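Local coordinates for rhamnosidase B (Bacillus sp., PDB 2OKX), which hydrolyses terminal alpha-L-rhamnose residues from glycosides as a family 78 glycoside hydrolase, probably with inversion of the anomeric configuration, at residues Gly923-Val937 against Pro942-Ser956. Sequence-based numbering, arbitrary orientation. Where two conformers were deposited one is given.
Sequences GKLKLRIEAPEDIEV and PEGIEGEVTQVKYMS. With CA (calcium ion), chain D.
With CG set between the backbone N and the carbonyl carbon (chi1 62°), the ring of Tyr954 folds back over the start of Pro932: CE1 lies 3.3 Å from Ala931 C, the CA of Pro932 sits above one ring face toward the rim, and the proline CG and CD pack against the phenol end, whose OH is hydrogen-bonded to His912 N. Glu930 CG approaches the same ring obliquely, its carboxylate plane turned almost perpendicular to it. Lys953 takes a different course: its chain runs extended past Glu933 CA and bends only at the last torsion (chi4 -69°). NZ thereby reaches Glu933 O at 2.7 Å from above the carbonyl plane, and donates to a water that in turn bonds Pro932 O, so the ammonium group holds Glu933 O directly and Pro932 O through the water, across the type I turn Pro932-Ile935. Lys953 O binds a calcium ion at 2.4 Å, together with four atoms from outside the two segments.

These contacts close one end of a parallel strand pair of the C-terminal domain, 924-932 beside 946-954, in which 946-954 is an edge strand of a mixed five-stranded sheet. Regular backbone bonds run from Glu946 N to Gly923 O through to Glu933 N to Tyr954 O, the straightest being Val952 N to Ile929 O (2.7 Å, 178° at the hydrogen). On the face of Leu927 and Ile929, Leu927 CD2 lies alongside Val949 CG2 at 4.0 Å. On the opposite face, Glu930 and Val952 lie side by side. Gln951 extends to Val937, its NE2 3.8 Å from the valine CB, and two waters join its amide to the Val937 backbone. At the far end Leu925 CD1 meets Pro942 CD tip to tip.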
loop_
_atom_site.group_PDB
_atom_site.type_symbol
_atom_site.label_atom_id
_atom_site.label_comp_id
_atom_site.label_asym_id
_atom_site.label_seq_id
_atom_site.Cartn_x
_atom_site.Cartn_y
_atom_site.Cartn_z
ATOM N N GLY A 923 -13.032 -30.584 -33.670
ATOM C CA GLY A 923 -14.358 -30.041 -33.420
ATOM C C GLY A 923 -15.185 -30.777 -32.386
ATOM O O GLY A 923 -16.397 -30.564 -32.291
ATOM N N LYS A 924 -14.546 -31.628 -31.595
ATOM C CA LYS A 924 -15.269 -32.390 -30.586
ATOM C C LYS A 924 -14.636 -32.307 -29.202
ATOM O O LYS A 924 -13.478 -32.674 -29.011
ATOM C CB LYS A 924 -15.375 -33.850 -31.028
ATOM C CG LYS A 924 -16.217 -34.724 -30.111
ATOM C CD LYS A 924 -16.352 -36.127 -30.688
ATOM C CE LYS A 924 -17.160 -37.029 -29.768
ATOM N NZ LYS A 924 -17.383 -38.375 -30.367
ATOM N N LEU A 925 -15.417 -31.831 -28.239
ATOM C CA LEU A 925 -14.955 -31.682 -26.863
ATOM C C LEU A 925 -15.514 -32.724 -25.913
ATOM O O LEU A 925 -16.562 -33.321 -26.158
ATOM C CB LEU A 925 -15.373 -30.320 -26.296
ATOM C CG LEU A 925 -14.639 -29.006 -26.533
ATOM C CD1 LEU A 925 -15.455 -27.882 -25.898
ATOM C CD2 LEU A 925 -13.246 -29.057 -25.924
ATOM N N LYS A 926 -14.794 -32.918 -24.816
ATOM C CA LYS A 926 -15.219 -33.789 -23.736
ATOM C C LYS A 926 -15.266 -32.744 -22.616
ATOM O O LYS A 926 -14.293 -32.009 -22.417
ATOM C CB LYS A 926 -14.163 -34.841 -23.419
ATOM C CG LYS A 926 -14.655 -35.918 -22.477
ATOM C CD LYS A 926 -13.538 -36.442 -21.588
ATOM C CE LYS A 926 -12.334 -36.913 -22.386
ATOM N NZ LYS A 926 -11.243 -37.384 -21.483
ATOM N N LEU A 927 -16.384 -32.659 -21.905
ATOM C CA LEU A 927 -16.542 -31.666 -20.846
ATOM C C LEU A 927 -17.158 -32.265 -19.588
ATOM O O LEU A 927 -18.145 -32.991 -19.666
ATOM C CB LEU A 927 -17.427 -30.517 -21.354
ATOM C CG LEU A 927 -17.998 -29.502 -20.356
ATOM C CD1 LEU A 927 -16.873 -28.646 -19.804
ATOM C CD2 LEU A 927 -19.037 -28.617 -21.046
ATOM N N ARG A 928 -16.569 -31.955 -18.434
ATOM C CA ARG A 928 -17.065 -32.440 -17.150
ATOM C C ARG A 928 -17.373 -31.225 -16.271
ATOM O O ARG A 928 -16.587 -30.269 -16.207
ATOM C CB ARG A 928 -16.006 -33.314 -16.470
ATOM C CG ARG A 928 -16.425 -33.893 -15.120
ATOM C CD ARG A 928 -15.221 -34.490 -14.389
ATOM N NE ARG A 928 -15.574 -35.094 -13.105
ATOM C CZ ARG A 928 -16.141 -36.289 -12.964
ATOM N NH1 ARG A 928 -16.426 -37.026 -14.031
ATOM N NH2 ARG A 928 -16.413 -36.751 -11.751
ATOM N N ILE A 929 -18.519 -31.270 -15.601
ATOM C CA ILE A 929 -18.961 -30.197 -14.725
ATOM C C ILE A 929 -19.399 -30.821 -13.403
ATOM O O ILE A 929 -20.158 -31.789 -13.390
ATOM C CB ILE A 929 -20.178 -29.456 -15.328
ATOM C CG1 ILE A 929 -19.797 -28.829 -16.670
ATOM C CG2 ILE A 929 -20.681 -28.387 -14.359
ATOM C CD1 ILE A 929 -21.000 -28.396 -17.498
ATOM N N GLU A 930 -18.920 -30.272 -12.295
ATOM C CA GLU A 930 -19.302 -30.780 -10.986
ATOM C C GLU A 930 -19.753 -29.596 -10.147
ATOM O O GLU A 930 -19.056 -28.584 -10.056
ATOM C CB GLU A 930 -18.120 -31.496 -10.327
ATOM C CG GLU A 930 -18.510 -32.330 -9.117
ATOM C CD GLU A 930 -17.454 -33.361 -8.747
ATOM O OE1 GLU A 930 -17.751 -34.226 -7.892
ATOM O OE2 GLU A 930 -16.332 -33.306 -9.309
ATOM N N ALA A 931 -20.930 -29.712 -9.542
ATOM C CA ALA A 931 -21.456 -28.628 -8.722
ATOM C C ALA A 931 -22.497 -29.156 -7.743
ATOM O O ALA A 931 -22.978 -30.273 -7.894
ATOM C CB ALA A 931 -22.080 -27.567 -9.616
ATOM N N PRO A 932 -22.835 -28.363 -6.712
ATOM C CA PRO A 932 -23.833 -28.778 -5.719
ATOM C C PRO A 932 -25.162 -29.040 -6.428
ATOM O O PRO A 932 -25.519 -28.328 -7.362
ATOM C CB PRO A 932 -23.888 -27.583 -4.773
ATOM C CG PRO A 932 -22.471 -27.074 -4.807
ATOM C CD PRO A 932 -22.171 -27.112 -6.294
ATOM N N GLU A 933 -25.885 -30.062 -5.980
ATOM C CA GLU A 933 -27.153 -30.463 -6.592
ATOM C C GLU A 933 -28.234 -29.398 -6.747
ATOM O O GLU A 933 -29.019 -29.459 -7.687
ATOM C CB GLU A 933 -27.741 -31.655 -5.825
ATOM C CG GLU A 933 -27.995 -31.365 -4.357
ATOM C CD GLU A 933 -28.484 -32.582 -3.588
ATOM O OE1 GLU A 933 -28.537 -32.506 -2.341
ATOM O OE2 GLU A 933 -28.816 -33.605 -4.224
ATOM N N ASP A 934 -28.278 -28.427 -5.841
ATOM C CA ASP A 934 -29.305 -27.390 -5.899
ATOM C C ASP A 934 -28.984 -26.224 -6.831
ATOM O O ASP A 934 -29.719 -25.245 -6.884
ATOM C CB ASP A 934 -29.586 -26.863 -4.493
ATOM C CG ASP A 934 -28.343 -26.351 -3.809
ATOM O OD1 ASP A 934 -27.327 -27.084 -3.786
ATOM O OD2 ASP A 934 -28.382 -25.218 -3.286
ATOM N N ILE A 935 -27.890 -26.327 -7.571
ATOM C CA ILE A 935 -27.531 -25.261 -8.494
ATOM C C ILE A 935 -27.877 -25.666 -9.922
ATOM O O ILE A 935 -27.478 -26.730 -10.383
ATOM C CB ILE A 935 -26.027 -24.924 -8.382
ATOM C CG1 ILE A 935 -25.750 -24.332 -6.995
ATOM C CG2 ILE A 935 -25.615 -23.952 -9.484
ATOM C CD1 ILE A 935 -24.295 -24.028 -6.725
ATOM N N GLU A 936 -28.645 -24.825 -10.607
ATOM C CA GLU A 936 -29.026 -25.095 -11.985
ATOM C C GLU A 936 -27.848 -24.755 -12.900
ATOM O O GLU A 936 -27.250 -23.684 -12.786
ATOM C CB GLU A 936 -30.262 -24.265 -12.360
ATOM C CG GLU A 936 -30.569 -24.210 -13.853
ATOM C CD GLU A 936 -31.891 -23.515 -14.154
ATOM O OE1 GLU A 936 -32.047 -22.982 -15.270
ATOM O OE2 GLU A 936 -32.781 -23.511 -13.280
ATOM N N VAL A 937 -27.516 -25.678 -13.796
ATOM C CA VAL A 937 -26.404 -25.487 -14.724
ATOM C C VAL A 937 -26.872 -25.410 -16.171
ATOM O O VAL A 937 -27.533 -26.322 -16.660
ATOM C CB VAL A 937 -25.394 -26.647 -14.617
ATOM C CG1 VAL A 937 -24.220 -26.414 -15.570
ATOM C CG2 VAL A 937 -24.909 -26.785 -13.176
ATOM N N PRO A 942 -19.094 -24.231 -27.382
ATOM C CA PRO A 942 -18.731 -23.138 -28.291
ATOM C C PRO A 942 -19.162 -23.369 -29.741
ATOM O O PRO A 942 -19.402 -24.502 -30.158
ATOM C CB PRO A 942 -17.214 -23.035 -28.120
ATOM C CG PRO A 942 -16.814 -24.424 -27.760
ATOM C CD PRO A 942 -17.893 -24.843 -26.791
ATOM N N GLU A 943 -19.255 -22.277 -30.493
ATOM C CA GLU A 943 -19.691 -22.309 -31.888
ATOM C C GLU A 943 -19.149 -23.461 -32.720
ATOM O O GLU A 943 -17.935 -23.658 -32.817
ATOM C CB GLU A 943 -19.354 -20.976 -32.573
ATOM C CG GLU A 943 -19.714 -20.914 -34.058
ATOM C CD GLU A 943 -19.561 -19.515 -34.643
ATOM O OE1 GLU A 943 -18.660 -18.776 -34.190
ATOM O OE2 GLU A 943 -20.331 -19.157 -35.564
ATOM N N GLY A 944 -20.073 -24.221 -33.308
ATOM C CA GLY A 944 -19.720 -25.344 -34.164
ATOM C C GLY A 944 -19.044 -26.541 -33.521
ATOM O O GLY A 944 -18.597 -27.449 -34.220
ATOM N N ILE A 945 -18.972 -26.562 -32.196
ATOM C CA ILE A 945 -18.326 -27.660 -31.495
ATOM C C ILE A 945 -19.346 -28.642 -30.923
ATOM O O ILE A 945 -20.354 -28.236 -30.345
ATOM C CB ILE A 945 -17.434 -27.111 -30.340
ATOM C CG1 ILE A 945 -16.383 -26.151 -30.910
ATOM C CG2 ILE A 945 -16.750 -28.246 -29.604
ATOM C CD1 ILE A 945 -15.434 -26.802 -31.889
ATOM N N GLU A 946 -19.082 -29.932 -31.094
ATOM C CA GLU A 946 -19.970 -30.961 -30.570
ATOM C C GLU A 946 -19.206 -31.633 -29.441
ATOM O O GLU A 946 -18.061 -31.270 -29.176
ATOM C CB GLU A 946 -20.327 -31.971 -31.672
ATOM C CG GLU A 946 -19.176 -32.838 -32.155
ATOM C CD GLU A 946 -19.450 -33.451 -33.520
ATOM O OE1 GLU A 946 -20.635 -33.648 -33.857
ATOM O OE2 GLU A 946 -18.482 -33.746 -34.252
ATOM N N GLY A 947 -19.817 -32.594 -28.761
ATOM C CA GLY A 947 -19.088 -33.243 -27.690
ATOM C C GLY A 947 -19.895 -34.003 -26.662
ATOM O O GLY A 947 -21.113 -34.141 -26.777
ATOM N N GLU A 948 -19.191 -34.488 -25.646
ATOM C CA GLU A 948 -19.787 -35.262 -24.571
ATOM C C GLU A 948 -19.684 -34.492 -23.259
ATOM O O GLU A 948 -18.587 -34.154 -22.816
ATOM C CB GLU A 948 -19.050 -36.592 -24.447
ATOM C CG GLU A 948 -19.659 -37.541 -23.448
ATOM C CD GLU A 948 -20.940 -38.185 -23.953
ATOM O OE1 GLU A 948 -21.642 -38.806 -23.132
ATOM O OE2 GLU A 948 -21.238 -38.079 -25.164
ATOM N N VAL A 949 -20.825 -34.221 -22.637
ATOM C CA VAL A 949 -20.841 -33.481 -21.382
ATOM C C VAL A 949 -21.251 -34.370 -20.212
ATOM O O VAL A 949 -22.309 -35.001 -20.244
ATOM C CB VAL A 949 -21.821 -32.287 -21.450
ATOM C CG1 VAL A 949 -21.774 -31.497 -20.150
ATOM C CG2 VAL A 949 -21.476 -31.397 -22.627
ATOM N N THR A 950 -20.402 -34.429 -19.190
ATOM C CA THR A 950 -20.690 -35.218 -18.002
ATOM C C THR A 950 -20.967 -34.240 -16.867
ATOM O O THR A 950 -20.073 -33.512 -16.422
ATOM C CB THR A 950 -19.503 -36.117 -17.611
ATOM O OG1 THR A 950 -19.213 -37.019 -18.685
ATOM C CG2 THR A 950 -19.834 -36.924 -16.355
ATOM N N GLN A 951 -22.214 -34.204 -16.413
ATOM C CA GLN A 951 -22.576 -33.304 -15.337
ATOM C C GLN A 951 -22.797 -34.088 -14.057
ATOM O O GLN A 951 -23.657 -34.971 -13.991
ATOM C CB GLN A 951 -23.838 -32.518 -15.681
ATOM C CG GLN A 951 -24.181 -31.490 -14.617
ATOM C CD GLN A 951 -25.416 -30.684 -14.952
ATOM O OE1 GLN A 951 -25.686 -30.400 -16.116
ATOM N NE2 GLN A 951 -26.166 -30.295 -13.925
ATOM N N VAL A 952 -22.007 -33.751 -13.043
ATOM C CA VAL A 952 -22.071 -34.406 -11.750
ATOM C C VAL A 952 -22.589 -33.454 -10.672
ATOM O O VAL A 952 -22.135 -32.313 -10.570
ATOM C CB VAL A 952 -20.669 -34.902 -11.329
ATOM C CG1 VAL A 952 -20.746 -35.573 -9.977
ATOM C CG2 VAL A 952 -20.109 -35.861 -12.378
ATOM N N LYS A 953 -23.548 -33.919 -9.877
ATOM C CA LYS A 953 -24.096 -33.108 -8.795
ATOM C C LYS A 953 -23.775 -33.785 -7.470
ATOM O O LYS A 953 -23.881 -35.008 -7.354
ATOM C CB LYS A 953 -25.618 -32.983 -8.910
ATOM C CG LYS A 953 -26.130 -32.013 -9.962
ATOM C CD LYS A 953 -27.656 -32.070 -9.999
ATOM C CE LYS A 953 -28.251 -30.962 -10.853
ATOM N NZ LYS A 953 -28.077 -29.614 -10.239
ATOM N N TYR A 954 -23.373 -33.004 -6.474
ATOM C CA TYR A 954 -23.095 -33.587 -5.171
ATOM C C TYR A 954 -23.903 -32.858 -4.106
ATOM O O TYR A 954 -24.444 -31.781 -4.355
ATOM C CB TYR A 954 -21.588 -33.573 -4.845
ATOM C CG TYR A 954 -20.926 -32.215 -4.752
ATOM C CD1 TYR A 954 -20.646 -31.465 -5.895
ATOM C CD2 TYR A 954 -20.535 -31.699 -3.514
ATOM C CE1 TYR A 954 -19.987 -30.229 -5.806
ATOM C CE2 TYR A 954 -19.878 -30.475 -3.415
ATOM C CZ TYR A 954 -19.609 -29.747 -4.560
ATOM O OH TYR A 954 -18.970 -28.537 -4.450
ATOM N N MET A 955 -23.999 -33.458 -2.926
ATOM C CA MET A 955 -24.767 -32.884 -1.831
ATOM C C MET A 955 -24.187 -31.616 -1.231
ATOM O O MET A 955 -22.972 -31.459 -1.129
ATOM C CB MET A 955 -24.936 -33.918 -0.725
ATOM C CG MET A 955 -25.797 -35.091 -1.116
ATOM S SD MET A 955 -25.875 -36.289 0.218
ATOM C CE MET A 955 -26.662 -35.305 1.496
ATOM N N SER A 956 -25.075 -30.717 -0.825
ATOM C CA SER A 956 -24.673 -29.462 -0.207
ATOM C C SER A 956 -24.169 -29.754 1.207
ATOM O O SER A 956 -23.200 -29.098 1.643
ATOM C CB SER A 956 -25.863 -28.500 -0.151
ATOM O OG SER A 956 -26.404 -28.285 -1.445
ATOM O OXT SER A 956 -24.760 -30.636 1.868
HETATM CA CA CA D . -24.848 -37.135 -7.639
HETATM O O HOH W 1 -18.339 -30.186 -34.291
HETATM O O HOH W 2 -25.629 -28.387 -9.943
HETATM O O HOH W 3 -27.740 -28.989 -16.835
HETATM O O HOH W 4 -28.512 -28.362 -14.045
#